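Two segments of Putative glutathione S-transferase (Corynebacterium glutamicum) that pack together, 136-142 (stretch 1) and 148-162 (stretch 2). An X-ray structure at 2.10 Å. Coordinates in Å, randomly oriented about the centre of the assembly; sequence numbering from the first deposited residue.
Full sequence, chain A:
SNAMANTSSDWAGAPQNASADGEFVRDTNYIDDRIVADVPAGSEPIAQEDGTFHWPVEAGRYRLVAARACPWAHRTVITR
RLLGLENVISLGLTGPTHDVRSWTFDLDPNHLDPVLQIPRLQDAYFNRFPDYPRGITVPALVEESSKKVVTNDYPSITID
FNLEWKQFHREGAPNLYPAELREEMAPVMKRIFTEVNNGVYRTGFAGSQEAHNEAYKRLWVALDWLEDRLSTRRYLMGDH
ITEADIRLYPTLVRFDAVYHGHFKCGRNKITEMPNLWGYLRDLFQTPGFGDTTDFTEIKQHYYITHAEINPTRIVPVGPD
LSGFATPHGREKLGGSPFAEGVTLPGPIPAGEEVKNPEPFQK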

# COMPACT_ATOMS: atom_id res chain seq x y z
N ILE A 136 -20.57 -24.74 7.28
CA ILE A 136 -20.96 -24.66 5.85
C ILE A 136 -20.23 -23.57 5.03
O ILE A 136 -19.86 -22.49 5.53
CB ILE A 136 -22.52 -24.51 5.65
CG1 ILE A 136 -23.01 -23.09 6.00
CG2 ILE A 136 -23.31 -25.62 6.40
CD1 ILE A 136 -24.35 -22.73 5.32
N THR A 137 -20.04 -23.88 3.75
CA THR A 137 -19.54 -22.93 2.75
C THR A 137 -20.51 -21.73 2.53
O THR A 137 -21.73 -21.92 2.41
CB THR A 137 -19.31 -23.65 1.39
OG1 THR A 137 -18.51 -24.82 1.60
CG2 THR A 137 -18.63 -22.73 0.38
N VAL A 138 -19.93 -20.53 2.47
CA VAL A 138 -20.64 -19.27 2.28
C VAL A 138 -20.19 -18.64 0.96
O VAL A 138 -19.03 -18.78 0.59
CB VAL A 138 -20.31 -18.32 3.46
CG1 VAL A 138 -20.60 -16.87 3.11
CG2 VAL A 138 -21.05 -18.75 4.73
N PRO A 139 -21.10 -17.96 0.22
CA PRO A 139 -22.54 -17.81 0.45
C PRO A 139 -23.28 -19.10 0.13
O PRO A 139 -22.81 -19.89 -0.68
CB PRO A 139 -22.96 -16.72 -0.53
CG PRO A 139 -21.99 -16.85 -1.69
CD PRO A 139 -20.70 -17.38 -1.07
N ALA A 140 -24.43 -19.28 0.78
CA ALA A 140 -25.31 -20.40 0.55
C ALA A 140 -26.76 -19.98 0.71
O ALA A 140 -27.08 -19.10 1.52
CB ALA A 140 -24.99 -21.57 1.52
N LEU A 141 -27.64 -20.62 -0.07
CA LEU A 141 -29.08 -20.57 0.20
C LEU A 141 -29.46 -21.83 0.95
O LEU A 141 -29.10 -22.95 0.55
CB LEU A 141 -29.89 -20.39 -1.09
CG LEU A 141 -29.77 -19.03 -1.79
CD1 LEU A 141 -30.29 -19.17 -3.24
CD2 LEU A 141 -30.59 -18.01 -0.98
N VAL A 142 -30.12 -21.62 2.09
CA VAL A 142 -30.46 -22.67 3.03
C VAL A 142 -31.98 -22.74 3.23
O VAL A 142 -32.63 -21.70 3.38
CB VAL A 142 -29.78 -22.38 4.40
CG1 VAL A 142 -30.17 -23.38 5.42
CG2 VAL A 142 -28.22 -22.37 4.22
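Stretch 2 148-162: KVVTNDYPSITIDFN

A short antiparallel pairing can anchor the start of a helix, and the two segments of this putative glutathione S-transferase illustrate how. Stretch 2 has a strand that ends at T151, passes through N152 and D153, and enters a helix at Y154 that runs on through N162. The strand lies beside strand 140-142 of stretch 1 and runs broadly against it: the axes approach to 4.7 Å, with an angle of 132° between their N-to-C directions, well short of the ideal 180°.

The residue that covers most is L141, which engages stretch 2 through both backbone and side chain. L141 N donates to T151 O at 2.9 Å, while L141 O receives two bonds, one from V150 N at 2.8 Å and a weak one from T151 N at 3.3 Å. Two successive amides converging on one carbonyl are characteristic of a classic bulge, and the register indeed shifts by one residue here: L141 pairs with T151, but V142 pairs with V149, leaving V150 as the extra residue. V150 accordingly has phi/psi of -77/-50, far from extended values. The CA-H groups add to the pairing, with A140 CA 3.3 Å from T151 O and V142 CA 3.5 Å from K148 O.

On the sheet face shared with T151, the L141 side chain (chi1 m, chi2 t) reaches the helix. L141 CD1 lies 3.9 Å from T151 CG2, 4.1 Å from I157 CG2 and 4.0 Å from F161 CE1, meeting the F161 ring obliquely. I157 and F161 are four residues apart, one turn of helix, so a single methyl can touch both. The other face carries V149 and V142, whose CG2 atoms are 4.5 Å apart; V149 CG1 also lies 4.2 Å from A140 CB, and V149 CG2 lies 4.1 Å from I136 CG2.

P139, preceded by a cis peptide bond, is the second major contributor. Its ring packs against the first turn of the helix, P139 CG lying 3.6 Å from Y154 CB, and P139 O approaches N152 CA to 3.6 Å. Water 2 joins the backbones here, donating to P139 O at 2.7 Å and to N152 O at 2.8 Å. Water 1 makes a similar link nearby, donating to T137 O at 2.7 Å and accepting from N152 ND2 at 3.2 Å.

The turn into the helix is secured within stretch 2: D153 N donates to T151 OG1 at 2.9 Å, and D153 OD2 caps the helix by a weak bond from S156 N at 3.5 Å.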

# COMPACT_ATOMS: atom_id res chain seq x y z
N LYS A 148 -31.28 -27.71 5.34
CA LYS A 148 -30.51 -28.26 4.23
C LYS A 148 -29.92 -27.12 3.38
O LYS A 148 -30.60 -26.13 3.08
CB LYS A 148 -31.36 -29.09 3.29
CG LYS A 148 -31.86 -30.43 3.78
CD LYS A 148 -32.32 -31.29 2.53
CE LYS A 148 -31.08 -31.75 1.64
NZ LYS A 148 -30.64 -30.80 0.54
N VAL A 149 -28.70 -27.32 2.92
CA VAL A 149 -28.11 -26.38 2.00
C VAL A 149 -28.66 -26.70 0.63
O VAL A 149 -28.48 -27.79 0.10
CB VAL A 149 -26.58 -26.47 1.96
CG1 VAL A 149 -26.01 -25.55 0.87
CG2 VAL A 149 -25.99 -26.12 3.34
N VAL A 150 -29.37 -25.72 0.06
CA VAL A 150 -29.92 -25.83 -1.29
C VAL A 150 -28.84 -25.63 -2.34
O VAL A 150 -28.68 -26.46 -3.25
CB VAL A 150 -31.08 -24.83 -1.48
CG1 VAL A 150 -31.60 -24.88 -2.90
CG2 VAL A 150 -32.17 -25.13 -0.43
N THR A 151 -28.07 -24.55 -2.20
CA THR A 151 -26.99 -24.31 -3.13
C THR A 151 -25.89 -23.43 -2.54
O THR A 151 -26.17 -22.51 -1.77
CB THR A 151 -27.48 -23.60 -4.44
OG1 THR A 151 -26.36 -23.07 -5.16
CG2 THR A 151 -28.45 -22.48 -4.11
N ASN A 152 -24.66 -23.71 -2.94
CA ASN A 152 -23.53 -22.81 -2.68
C ASN A 152 -22.80 -22.45 -3.98
O ASN A 152 -21.64 -22.04 -3.97
CB ASN A 152 -22.53 -23.37 -1.63
CG ASN A 152 -22.08 -24.76 -1.94
OD1 ASN A 152 -21.95 -25.15 -3.10
ND2 ASN A 152 -21.84 -25.56 -0.88
N ASP A 153 -23.48 -22.59 -5.10
CA ASP A 153 -22.91 -22.23 -6.36
C ASP A 153 -23.17 -20.73 -6.62
O ASP A 153 -24.21 -20.34 -7.21
CB ASP A 153 -23.49 -23.10 -7.45
CG ASP A 153 -22.89 -22.79 -8.80
OD1 ASP A 153 -21.68 -22.89 -8.92
OD2 ASP A 153 -23.63 -22.41 -9.71
N TYR A 154 -22.24 -19.90 -6.16
CA TYR A 154 -22.49 -18.45 -6.07
C TYR A 154 -22.75 -17.76 -7.44
O TYR A 154 -23.59 -16.85 -7.49
CB TYR A 154 -21.43 -17.71 -5.19
CG TYR A 154 -20.04 -17.88 -5.69
CD1 TYR A 154 -19.56 -17.05 -6.70
CD2 TYR A 154 -19.25 -18.91 -5.24
CE1 TYR A 154 -18.31 -17.25 -7.24
CE2 TYR A 154 -17.97 -19.13 -5.78
CZ TYR A 154 -17.52 -18.28 -6.78
OH TYR A 154 -16.29 -18.43 -7.32
N PRO A 155 -22.12 -18.22 -8.55
CA PRO A 155 -22.51 -17.62 -9.85
C PRO A 155 -23.99 -17.86 -10.24
O PRO A 155 -24.64 -16.93 -10.71
CB PRO A 155 -21.59 -18.31 -10.87
CG PRO A 155 -20.38 -18.84 -9.99
CD PRO A 155 -21.03 -19.23 -8.70
N SER A 156 -24.54 -19.05 -10.01
CA SER A 156 -25.92 -19.26 -10.34
C SER A 156 -26.87 -18.60 -9.34
O SER A 156 -28.00 -18.26 -9.71
CB SER A 156 -26.25 -20.75 -10.56
OG SER A 156 -26.20 -21.45 -9.35
N ILE A 157 -26.41 -18.32 -8.12
CA ILE A 157 -27.27 -17.67 -7.16
C ILE A 157 -27.70 -16.31 -7.66
O ILE A 157 -28.88 -16.01 -7.66
CB ILE A 157 -26.64 -17.60 -5.73
CG1 ILE A 157 -26.62 -18.99 -5.12
CG2 ILE A 157 -27.45 -16.64 -4.79
CD1 ILE A 157 -25.88 -19.11 -3.77
N THR A 158 -26.78 -15.48 -8.13
CA THR A 158 -27.12 -14.12 -8.54
C THR A 158 -27.85 -14.13 -9.89
O THR A 158 -28.79 -13.36 -10.09
CB THR A 158 -25.88 -13.16 -8.57
OG1 THR A 158 -24.83 -13.77 -9.33
CG2 THR A 158 -25.37 -12.88 -7.11
N ILE A 159 -27.46 -15.02 -10.80
CA ILE A 159 -28.19 -15.12 -12.06
C ILE A 159 -29.63 -15.51 -11.76
O ILE A 159 -30.57 -14.90 -12.26
CB ILE A 159 -27.52 -16.12 -13.04
CG1 ILE A 159 -26.15 -15.64 -13.48
CG2 ILE A 159 -28.36 -16.32 -14.27
CD1 ILE A 159 -26.14 -14.18 -13.99
N ASP A 160 -29.81 -16.49 -10.90
CA ASP A 160 -31.17 -16.94 -10.57
C ASP A 160 -31.97 -15.90 -9.78
O ASP A 160 -33.18 -15.75 -10.02
CB ASP A 160 -31.14 -18.30 -9.88
CG ASP A 160 -30.71 -19.44 -10.84
OD1 ASP A 160 -30.64 -19.22 -12.09
OD2 ASP A 160 -30.50 -20.58 -10.35
N PHE A 161 -31.32 -15.15 -8.89
CA PHE A 161 -32.03 -14.01 -8.24
C PHE A 161 -32.64 -13.08 -9.31
O PHE A 161 -33.77 -12.61 -9.15
CB PHE A 161 -31.13 -13.17 -7.31
CG PHE A 161 -30.84 -13.74 -5.96
CD1 PHE A 161 -31.47 -14.90 -5.46
CD2 PHE A 161 -29.88 -13.12 -5.17
CE1 PHE A 161 -31.17 -15.37 -4.21
CE2 PHE A 161 -29.60 -13.56 -3.92
CZ PHE A 161 -30.24 -14.70 -3.41
N ASN A 162 -31.88 -12.77 -10.35
CA ASN A 162 -32.33 -11.93 -11.45
C ASN A 162 -33.41 -12.54 -12.32
O ASN A 162 -34.37 -11.86 -12.66
CB ASN A 162 -31.15 -11.53 -12.35
CG ASN A 162 -30.31 -10.42 -11.72
OD1 ASN A 162 -30.80 -9.29 -11.57
ND2 ASN A 162 -29.08 -10.74 -11.29
O HOH W 1 -22.75 -24.43 2.00
O HOH W 2 -20.49 -20.42 -2.03